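Local coordinates for protein DNA-directed RNA polymerase subunit Rpo11 (Thermoplasma acidophilum, PDB 1XPP) that is a small archaeal RNA polymerase subunit of the RPB11/RPC19 family, with a dimerisation domain, and probably takes part in transcribing DNA into RNA within the polymerase complex, at residues 9-17 and 24-32; 46-54 and 64-72. All coordinates share one frame; numbering follows the deposited sequence.

Contact 1: 9-17 and 24-32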
loop_
_atom_site.group_PDB
_atom_site.type_symbol
_atom_site.label_atom_id
_atom_site.label_comp_id
_atom_site.label_asym_id
_atom_site.label_seq_id
_atom_site.Cartn_x
_atom_site.Cartn_y
_atom_site.Cartn_z
ATOM N N ALA D 9 0.372 2.980 4.253
ATOM C CA ALA D 9 -0.374 2.068 3.339
ATOM C C ALA D 9 -1.091 2.858 2.255
ATOM O O ALA D 9 -2.286 3.146 2.370
ATOM C CB ALA D 9 -1.364 1.213 4.118
ATOM N N GLU D 10 -0.365 3.224 1.204
ATOM C CA GLU D 10 -0.980 3.961 0.112
ATOM C C GLU D 10 -1.562 3.004 -0.922
ATOM O O GLU D 10 -0.985 1.958 -1.222
ATOM C CB GLU D 10 0.008 4.919 -0.556
ATOM C CG GLU D 10 -0.592 6.264 -0.934
ATOM C CD GLU D 10 -1.082 7.051 0.283
ATOM O OE1 GLU D 10 -0.247 7.688 0.978
ATOM O OE2 GLU D 10 -2.311 7.036 0.541
ATOM N N SER D 11 -2.708 3.387 -1.468
ATOM C CA SER D 11 -3.360 2.573 -2.500
ATOM C C SER D 11 -2.762 2.889 -3.860
ATOM O O SER D 11 -2.201 3.974 -4.061
ATOM C CB SER D 11 -4.844 2.856 -2.501
ATOM O OG SER D 11 -5.073 4.212 -2.808
ATOM N N SER D 12 -2.887 1.962 -4.807
ATOM C CA SER D 12 -2.502 2.259 -6.183
ATOM C C SER D 12 -3.300 1.400 -7.147
ATOM O O SER D 12 -3.840 0.361 -6.750
ATOM C CB SER D 12 -0.995 2.044 -6.392
ATOM O OG SER D 12 -0.664 0.685 -6.247
ATOM N N LEU D 13 -3.354 1.807 -8.406
ATOM C CA LEU D 13 -3.998 0.975 -9.427
ATOM C C LEU D 13 -3.251 1.021 -10.735
ATOM O O LEU D 13 -2.435 1.940 -10.952
ATOM C CB LEU D 13 -5.459 1.385 -9.616
ATOM C CG LEU D 13 -5.757 2.876 -9.804
ATOM C CD1 LEU D 13 -5.489 3.310 -11.257
ATOM C CD2 LEU D 13 -7.194 3.247 -9.382
ATOM N N ARG D 14 -3.562 0.061 -11.610
ATOM C CA ARG D 14 -2.803 -0.125 -12.856
ATOM C C ARG D 14 -3.724 -0.819 -13.818
ATOM O O ARG D 14 -4.324 -1.839 -13.464
ATOM C CB ARG D 14 -1.595 -1.031 -12.591
ATOM C CG ARG D 14 -0.686 -1.317 -13.805
ATOM C CD ARG D 14 0.227 -0.149 -14.059
ATOM N NE ARG D 14 1.209 -0.352 -15.126
ATOM C CZ ARG D 14 0.926 -0.341 -16.429
ATOM N NH1 ARG D 14 -0.326 -0.181 -16.841
ATOM N NH2 ARG D 14 1.911 -0.484 -17.322
ATOM N N VAL D 15 -3.829 -0.301 -15.029
ATOM C CA VAL D 15 -4.537 -1.011 -16.093
ATOM C C VAL D 15 -3.683 -2.209 -16.501
ATOM O O VAL D 15 -2.508 -2.050 -16.813
ATOM C CB VAL D 15 -4.802 -0.110 -17.326
ATOM C CG1 VAL D 15 -5.345 -0.929 -18.490
ATOM C CG2 VAL D 15 -5.814 1.013 -16.949
ATOM N N ILE D 16 -4.255 -3.412 -16.498
ATOM C CA ILE D 16 -3.434 -4.584 -16.825
ATOM C C ILE D 16 -3.902 -5.377 -18.037
ATOM O O ILE D 16 -3.204 -6.323 -18.470
ATOM C CB ILE D 16 -3.245 -5.492 -15.628
ATOM C CG1 ILE D 16 -4.601 -6.046 -15.175
ATOM C CG2 ILE D 16 -2.440 -4.753 -14.520
ATOM C CD1 ILE D 16 -4.468 -7.087 -14.134
ATOM N N SER D 17 -5.050 -4.999 -18.590
ATOM C CA SER D 17 -5.552 -5.574 -19.816
ATOM C C SER D 17 -6.558 -4.606 -20.384
ATOM O O SER D 17 -7.280 -3.946 -19.644
ATOM C CB SER D 17 -6.210 -6.940 -19.560
ATOM O OG SER D 17 -6.386 -7.622 -20.784
ATOM N N THR D 24 -9.335 -4.255 -17.658
ATOM C CA THR D 24 -9.070 -4.859 -16.362
ATOM C C THR D 24 -8.047 -4.020 -15.634
ATOM O O THR D 24 -7.030 -3.629 -16.212
ATOM C CB THR D 24 -8.492 -6.278 -16.537
ATOM O OG1 THR D 24 -9.391 -7.010 -17.361
ATOM C CG2 THR D 24 -8.299 -6.968 -15.175
ATOM N N VAL D 25 -8.355 -3.726 -14.374
ATOM C CA VAL D 25 -7.533 -2.890 -13.539
ATOM C C VAL D 25 -7.161 -3.637 -12.270
ATOM O O VAL D 25 -8.025 -4.222 -11.603
ATOM C CB VAL D 25 -8.286 -1.565 -13.177
ATOM C CG1 VAL D 25 -7.393 -0.643 -12.391
ATOM C CG2 VAL D 25 -8.778 -0.886 -14.424
ATOM N N GLU D 26 -5.868 -3.634 -11.949
ATOM C CA GLU D 26 -5.381 -4.157 -10.681
ATOM C C GLU D 26 -5.450 -3.049 -9.634
ATOM O O GLU D 26 -4.966 -1.921 -9.894
ATOM C CB GLU D 26 -3.941 -4.665 -10.837
ATOM C CG GLU D 26 -3.502 -5.548 -9.671
ATOM C CD GLU D 26 -2.122 -6.154 -9.889
ATOM O OE1 GLU D 26 -1.285 -5.505 -10.552
ATOM O OE2 GLU D 26 -1.865 -7.259 -9.365
ATOM N N MET D 27 -6.061 -3.359 -8.494
ATOM C CA MET D 27 -6.302 -2.418 -7.394
ATOM C C MET D 27 -5.594 -2.890 -6.151
ATOM O O MET D 27 -5.927 -3.952 -5.606
ATOM C CB MET D 27 -7.795 -2.321 -7.083
ATOM C CG MET D 27 -8.670 -2.294 -8.289
ATOM S SD MET D 27 -8.738 -0.614 -8.875
ATOM C CE MET D 27 -9.586 0.321 -7.568
ATOM N N ILE D 28 -4.620 -2.106 -5.694
ATOM C CA ILE D 28 -3.732 -2.523 -4.626
ATOM C C ILE D 28 -3.959 -1.676 -3.371
ATOM O O ILE D 28 -3.995 -0.445 -3.442
ATOM C CB ILE D 28 -2.237 -2.437 -5.090
ATOM C CG1 ILE D 28 -2.045 -3.281 -6.370
ATOM C CG2 ILE D 28 -1.326 -2.834 -3.949
ATOM C CD1 ILE D 28 -0.648 -3.338 -6.927
ATOM N N ASN D 29 -4.075 -2.341 -2.221
ATOM C CA ASN D 29 -4.301 -1.673 -0.926
ATOM C C ASN D 29 -5.563 -0.837 -0.767
ATOM O O ASN D 29 -5.574 0.163 -0.042
ATOM C CB ASN D 29 -3.113 -0.797 -0.550
ATOM C CG ASN D 29 -1.856 -1.558 -0.518
ATOM O OD1 ASN D 29 -1.833 -2.727 -0.115
ATOM N ND2 ASN D 29 -0.777 -0.919 -0.951
ATOM N N TYR D 30 -6.632 -1.208 -1.460
ATOM C CA TYR D 30 -7.884 -0.548 -1.212
ATOM C C TYR D 30 -8.652 -1.358 -0.206
ATOM O O TYR D 30 -8.430 -2.572 -0.073
ATOM C CB TYR D 30 -8.725 -0.401 -2.485
ATOM C CG TYR D 30 -8.134 0.577 -3.451
ATOM C CD1 TYR D 30 -7.233 0.148 -4.410
ATOM C CD2 TYR D 30 -8.433 1.936 -3.354
ATOM C CE1 TYR D 30 -6.657 1.038 -5.302
ATOM C CE2 TYR D 30 -7.873 2.854 -4.260
ATOM C CZ TYR D 30 -6.972 2.377 -5.215
ATOM O OH TYR D 30 -6.393 3.271 -6.086
ATOM N N ASP D 31 -9.548 -0.680 0.493
ATOM C CA ASP D 31 -10.549 -1.365 1.299
ATOM C C ASP D 31 -11.417 -2.187 0.352
ATOM O O ASP D 31 -11.816 -1.677 -0.690
ATOM C CB ASP D 31 -11.409 -0.350 2.082
ATOM C CG ASP D 31 -10.975 -0.235 3.530
ATOM O OD1 ASP D 31 -9.965 0.436 3.778
ATOM O OD2 ASP D 31 -11.634 -0.832 4.422
ATOM N N ASN D 32 -11.637 -3.470 0.671
ATOM C CA ASN D 32 -12.565 -4.309 -0.112
ATOM C C ASN D 32 -13.943 -3.671 -0.323
ATOM O O ASN D 32 -14.543 -3.837 -1.379
ATOM C CB ASN D 32 -12.734 -5.723 0.492
ATOM C CG ASN D 32 -11.464 -6.573 0.430
ATOM O OD1 ASN D 32 -11.348 -7.578 1.145
ATOM N ND2 ASN D 32 -10.546 -6.216 -0.433
#

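Contact 2: 46-54 and 64-72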
loop_
_atom_site.group_PDB
_atom_site.type_symbol
_atom_site.label_atom_id
_atom_site.label_comp_id
_atom_site.label_asym_id
_atom_site.label_seq_id
_atom_site.Cartn_x
_atom_site.Cartn_y
_atom_site.Cartn_z
ATOM N N ASP D 46 -26.293 1.903 -17.838
ATOM C CA ASP D 46 -26.938 1.158 -18.934
ATOM C C ASP D 46 -26.002 0.833 -20.112
ATOM O O ASP D 46 -26.354 0.038 -20.989
ATOM C CB ASP D 46 -28.202 1.883 -19.420
ATOM C CG ASP D 46 -27.887 3.170 -20.139
ATOM O OD1 ASP D 46 -28.074 3.199 -21.371
ATOM O OD2 ASP D 46 -27.429 4.140 -19.491
ATOM N N GLN D 47 -24.818 1.431 -20.140
ATOM C CA GLN D 47 -23.851 1.161 -21.190
ATOM C C GLN D 47 -22.943 -0.011 -20.827
ATOM O O GLN D 47 -22.106 -0.424 -21.643
ATOM C CB GLN D 47 -22.993 2.397 -21.487
ATOM C CG GLN D 47 -23.805 3.642 -21.902
ATOM C CD GLN D 47 -22.967 4.641 -22.620
ATOM O OE1 GLN D 47 -22.594 4.423 -23.776
ATOM N NE2 GLN D 47 -22.649 5.758 -21.954
ATOM N N VAL D 48 -23.105 -0.517 -19.602
ATOM C CA VAL D 48 -22.222 -1.569 -19.073
ATOM C C VAL D 48 -22.825 -2.947 -19.287
ATOM O O VAL D 48 -23.991 -3.196 -18.950
ATOM C CB VAL D 48 -21.877 -1.326 -17.577
ATOM C CG1 VAL D 48 -21.192 -2.561 -16.944
ATOM C CG2 VAL D 48 -20.970 -0.151 -17.486
ATOM N N ASP D 49 -21.990 -3.826 -19.834
ATOM C CA ASP D 49 -22.331 -5.200 -20.160
ATOM C C ASP D 49 -22.008 -6.123 -18.978
ATOM O O ASP D 49 -22.830 -6.941 -18.567
ATOM C CB ASP D 49 -21.496 -5.576 -21.389
ATOM C CG ASP D 49 -22.219 -6.438 -22.359
ATOM O OD1 ASP D 49 -22.520 -7.602 -22.018
ATOM O OD2 ASP D 49 -22.416 -5.965 -23.502
ATOM N N GLU D 50 -20.806 -5.982 -18.424
ATOM C CA GLU D 50 -20.424 -6.749 -17.256
ATOM C C GLU D 50 -19.475 -5.919 -16.422
ATOM O O GLU D 50 -18.699 -5.148 -16.953
ATOM C CB GLU D 50 -19.722 -8.056 -17.653
ATOM C CG GLU D 50 -20.605 -9.308 -17.514
ATOM C CD GLU D 50 -19.957 -10.541 -18.102
ATOM O OE1 GLU D 50 -20.639 -11.260 -18.874
ATOM O OE2 GLU D 50 -18.762 -10.782 -17.804
ATOM N N ALA D 51 -19.568 -6.096 -15.120
ATOM C CA ALA D 51 -18.600 -5.493 -14.199
ATOM C C ALA D 51 -18.440 -6.440 -13.047
ATOM O O ALA D 51 -19.424 -6.849 -12.417
ATOM C CB ALA D 51 -19.060 -4.142 -13.722
ATOM N N ARG D 52 -17.185 -6.778 -12.765
ATOM C CA ARG D 52 -16.882 -7.790 -11.770
ATOM C C ARG D 52 -15.711 -7.352 -10.927
ATOM O O ARG D 52 -14.771 -6.741 -11.432
ATOM C CB ARG D 52 -16.473 -9.089 -12.452
ATOM C CG ARG D 52 -17.473 -9.621 -13.473
ATOM C CD ARG D 52 -18.513 -10.497 -12.789
ATOM N NE ARG D 52 -17.867 -11.475 -11.922
ATOM C CZ ARG D 52 -18.473 -12.519 -11.367
ATOM N NH1 ARG D 52 -19.764 -12.746 -11.597
ATOM N NH2 ARG D 52 -17.779 -13.347 -10.588
ATOM N N TYR D 53 -15.749 -7.685 -9.646
ATOM C CA TYR D 53 -14.536 -7.614 -8.846
ATOM C C TYR D 53 -14.048 -9.010 -8.569
ATOM O O TYR D 53 -14.855 -9.961 -8.479
ATOM C CB TYR D 53 -14.760 -6.881 -7.521
ATOM C CG TYR D 53 -15.844 -7.456 -6.638
ATOM C CD1 TYR D 53 -15.570 -8.530 -5.763
ATOM C CD2 TYR D 53 -17.124 -6.923 -6.659
ATOM C CE1 TYR D 53 -16.576 -9.054 -4.951
ATOM C CE2 TYR D 53 -18.118 -7.424 -5.840
ATOM C CZ TYR D 53 -17.842 -8.489 -4.995
ATOM O OH TYR D 53 -18.864 -8.975 -4.197
ATOM N N TYR D 54 -12.741 -9.100 -8.376
ATOM C CA TYR D 54 -12.081 -10.355 -8.009
ATOM C C TYR D 54 -11.222 -10.047 -6.814
ATOM O O TYR D 54 -10.216 -9.329 -6.902
ATOM C CB TYR D 54 -11.247 -10.912 -9.143
ATOM C CG TYR D 54 -12.030 -11.048 -10.426
ATOM C CD1 TYR D 54 -12.098 -9.992 -11.356
ATOM C CD2 TYR D 54 -12.742 -12.214 -10.695
ATOM C CE1 TYR D 54 -12.819 -10.136 -12.558
ATOM C CE2 TYR D 54 -13.458 -12.352 -11.864
ATOM C CZ TYR D 54 -13.494 -11.325 -12.783
ATOM O OH TYR D 54 -14.226 -11.543 -13.925
ATOM N N GLN D 64 -8.587 -7.348 -8.619
ATOM C CA GLN D 64 -8.760 -6.809 -9.947
ATOM C C GLN D 64 -10.234 -6.487 -10.155
ATOM O O GLN D 64 -11.131 -7.065 -9.509
ATOM C CB GLN D 64 -8.353 -7.833 -10.987
ATOM C CG GLN D 64 -6.835 -8.031 -11.135
ATOM C CD GLN D 64 -6.473 -9.144 -12.090
ATOM O OE1 GLN D 64 -7.065 -9.269 -13.156
ATOM N NE2 GLN D 64 -5.445 -9.925 -11.730
ATOM N N ILE D 65 -10.480 -5.494 -11.009
ATOM C CA ILE D 65 -11.823 -5.268 -11.518
ATOM C C ILE D 65 -11.811 -5.350 -13.038
ATOM O O ILE D 65 -10.823 -5.000 -13.679
ATOM C CB ILE D 65 -12.445 -3.914 -11.021
ATOM C CG1 ILE D 65 -11.667 -2.706 -11.535
ATOM C CG2 ILE D 65 -12.549 -3.882 -9.519
ATOM C CD1 ILE D 65 -12.446 -1.392 -11.423
ATOM N N TYR D 66 -12.913 -5.876 -13.592
ATOM C CA TYR D 66 -13.086 -6.079 -15.016
ATOM C C TYR D 66 -14.412 -5.420 -15.430
ATOM O O TYR D 66 -15.445 -5.621 -14.783
ATOM C CB TYR D 66 -13.216 -7.578 -15.292
ATOM C CG TYR D 66 -13.705 -7.914 -16.680
ATOM C CD1 TYR D 66 -12.956 -7.564 -17.812
ATOM C CD2 TYR D 66 -14.919 -8.532 -16.857
ATOM C CE1 TYR D 66 -13.420 -7.890 -19.091
ATOM C CE2 TYR D 66 -15.384 -8.855 -18.125
ATOM C CZ TYR D 66 -14.628 -8.535 -19.214
ATOM O OH TYR D 66 -15.114 -8.845 -20.465
ATOM N N VAL D 67 -14.359 -4.645 -16.504
ATOM C CA VAL D 67 -15.552 -3.956 -16.989
ATOM C C VAL D 67 -15.627 -4.157 -18.492
ATOM O O VAL D 67 -14.643 -3.925 -19.194
ATOM C CB VAL D 67 -15.483 -2.417 -16.682
ATOM C CG1 VAL D 67 -16.724 -1.705 -17.186
ATOM C CG2 VAL D 67 -15.311 -2.157 -15.172
ATOM N N ARG D 68 -16.786 -4.590 -18.956
ATOM C CA ARG D 68 -17.081 -4.616 -20.394
ATOM C C ARG D 68 -18.328 -3.780 -20.679
ATOM O O ARG D 68 -19.324 -3.901 -20.000
ATOM C CB ARG D 68 -17.285 -6.040 -20.895
ATOM C CG ARG D 68 -17.584 -6.130 -22.414
ATOM C CD ARG D 68 -17.628 -7.588 -22.899
ATOM N NE ARG D 68 -18.290 -8.471 -21.946
ATOM C CZ ARG D 68 -19.542 -8.906 -22.055
ATOM N NH1 ARG D 68 -20.290 -8.558 -23.093
ATOM N NH2 ARG D 68 -20.048 -9.706 -21.124
ATOM N N VAL D 69 -18.244 -2.964 -21.726
ATOM C CA VAL D 69 -19.335 -2.051 -22.097
ATOM C C VAL D 69 -20.064 -2.499 -23.388
ATOM O O VAL D 69 -19.445 -3.134 -24.262
ATOM C CB VAL D 69 -18.790 -0.591 -22.230
ATOM C CG1 VAL D 69 -18.276 -0.077 -20.845
ATOM C CG2 VAL D 69 -17.699 -0.468 -23.257
ATOM N N LYS D 70 -21.363 -2.196 -23.465
ATOM C CA LYS D 70 -22.116 -2.287 -24.751
ATOM C C LYS D 70 -21.751 -1.136 -25.692
ATOM O O LYS D 70 -21.788 -1.291 -26.921
ATOM C CB LYS D 70 -23.631 -2.203 -24.558
ATOM C CG LYS D 70 -24.253 -2.986 -23.432
ATOM C CD LYS D 70 -25.654 -2.444 -23.132
ATOM C CE LYS D 70 -26.319 -3.220 -22.028
ATOM N NZ LYS D 70 -27.325 -2.380 -21.298
ATOM N N SER D 71 -21.462 0.033 -25.128
ATOM C CA SER D 71 -21.150 1.226 -25.920
ATOM C C SER D 71 -20.200 2.131 -25.168
ATOM O O SER D 71 -20.032 1.988 -23.958
ATOM C CB SER D 71 -22.434 1.984 -26.276
ATOM O OG SER D 71 -23.238 2.171 -25.121
ATOM N N GLY D 72 -19.571 3.049 -25.894
ATOM C CA GLY D 72 -18.530 3.911 -25.359
ATOM C C GLY D 72 -17.287 3.141 -24.968
ATOM O O GLY D 72 -17.062 2.022 -25.447
#

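Contact 1: 9-17 and 24-32
Ser-12 and Ile-28 start, and Ser-17 and Thr-24 end, the paired part of an antiparallel beta hairpin at one edge of the four-stranded sheet of this chain, an RPB11-like fold. The backbone bonds come in reciprocal pairs: Ser-12 with Ile-28, then Arg-14 with Glu-26, where Glu-26 N reaches Arg-14 O at 2.8 Å. Near the turn a classic beta bulge sets Ile-16 and Ser-17 against Thr-24; Thr-24 O takes a short bond from Ile-16 N (2.8 Å) and a weak one from Ser-17 N, while Thr-24 N returns to Ser-17 O.

Apolar contacts gather on the face of Leu-13, Val-15, Val-25 and Met-27. Leu-13 lies alongside Met-27, its CB 3.9 Å from Met-27 SD, and packs against Val-25 CG1. Leu-35 of helix 32-42 touches Met-27, and Phe-96 and Tyr-103 of a second subunit pack on Val-25 and Val-15. At the bulge, the Ile-16 side chain crosses that of Thr-24 obliquely, Ile-16 CG1 lying 3.8 Å from Thr-24 CG2.

The ring of Tyr-30 is covered on both faces: Ser-11 CB makes a CH-pi contact over one, 3.5 Å from the centroid, and Met-27 CE lies over the opposite one, offset toward the rim. Gln-95 of the second subunit hydrogen-bonds both Tyr-30 OH and Ser-11 OG, and the Arg-14 guanidinium forms salt bridges to Glu-99 of the second and of the fourth subunit.

Beyond the paired strands, with CG anti to the carbonyl carbon (chi1 -56°), Asn-29 presents ND2 to Glu-10 O at 2.9 Å, the acceptor close to the amide plane; the same ND2 also bonds Glu-10 O of the third subunit.

Contact 2: 46-54 and 64-72
Arg-68 is gripped by two acidic side chains across the antiparallel beta hairpin of strands 48-54 and 64-69, part of the Rpb3/Rpb11 dimerisation domain: salt bridges join its NH1 to Asp-49 OD1 at 2.7 Å and its NH2 to Glu-50 OE1 at 2.8 Å. Asp-49 CB lies over one face of the guanidinium, whereas Glu-50 OE1 comes in at the edge, its carboxylate turned nearly perpendicular, 86° between the planes. Arg-68 runs out extended and then bends at chi3 (40°), which swings the guanidinium back over the neighbouring strand.

A classic beta bulge brings both acids to the same arginine. Arg-68 O accepts from Asp-49 N (2.7 Å) and from Glu-50 N (3.0 Å), and Arg-68 N returns to Glu-50 O. Onward, regular antiparallel pairs join Arg-52 to Tyr-66 and Tyr-54 to Gln-64; the side chains of Tyr-54 and Tyr-66 lie side by side, Tyr-66 CB at the edge of the Tyr-54 ring, 3.8 Å from its CE1. Toward the other end, the extended Lys-70 side chain reaches across so that NZ donates to Asp-46 O (2.6 Å), and Ser-71 OG donates in the carbonyl plane to a lone pair of Gln-47 OE1 at 2.7 Å.

Behind these pairs, Ala-51 and Val-67 share the face turned to the helices: Ile-42 of helix 32-42 touches Ala-51 and Val-48, and Ile-78 and Ala-77 of helix 74-105 touch Val-67 and Val-69.

The hairpin thus has a largely apolar face against the helices and a more polar one, where two carboxylates sharing one guanidinium would probably stay ionised and limit its rotation.

Overall arrangement
From the N terminus, strand 12-19 turns back into strand 22-28, and contact 1 closes this first hairpin. The chain then forms helix 32-42 and returns through strand 48-54, which contact 2 joins to strand 64-69 across a loop without helix or strand; helix 74-105 follows. The contacts are in series, neither nested nor crossed, with centres about 16 Å apart. They meet at the middle of the sheet, where strand 22-28 adjoins strand 64-69: Ile-65 N lies 2.8 Å from Val-25 O, a probable hydrogen bond. The two hairpins thus make one four-stranded sheet in the order 12-19, 22-28, 64-69, 48-54.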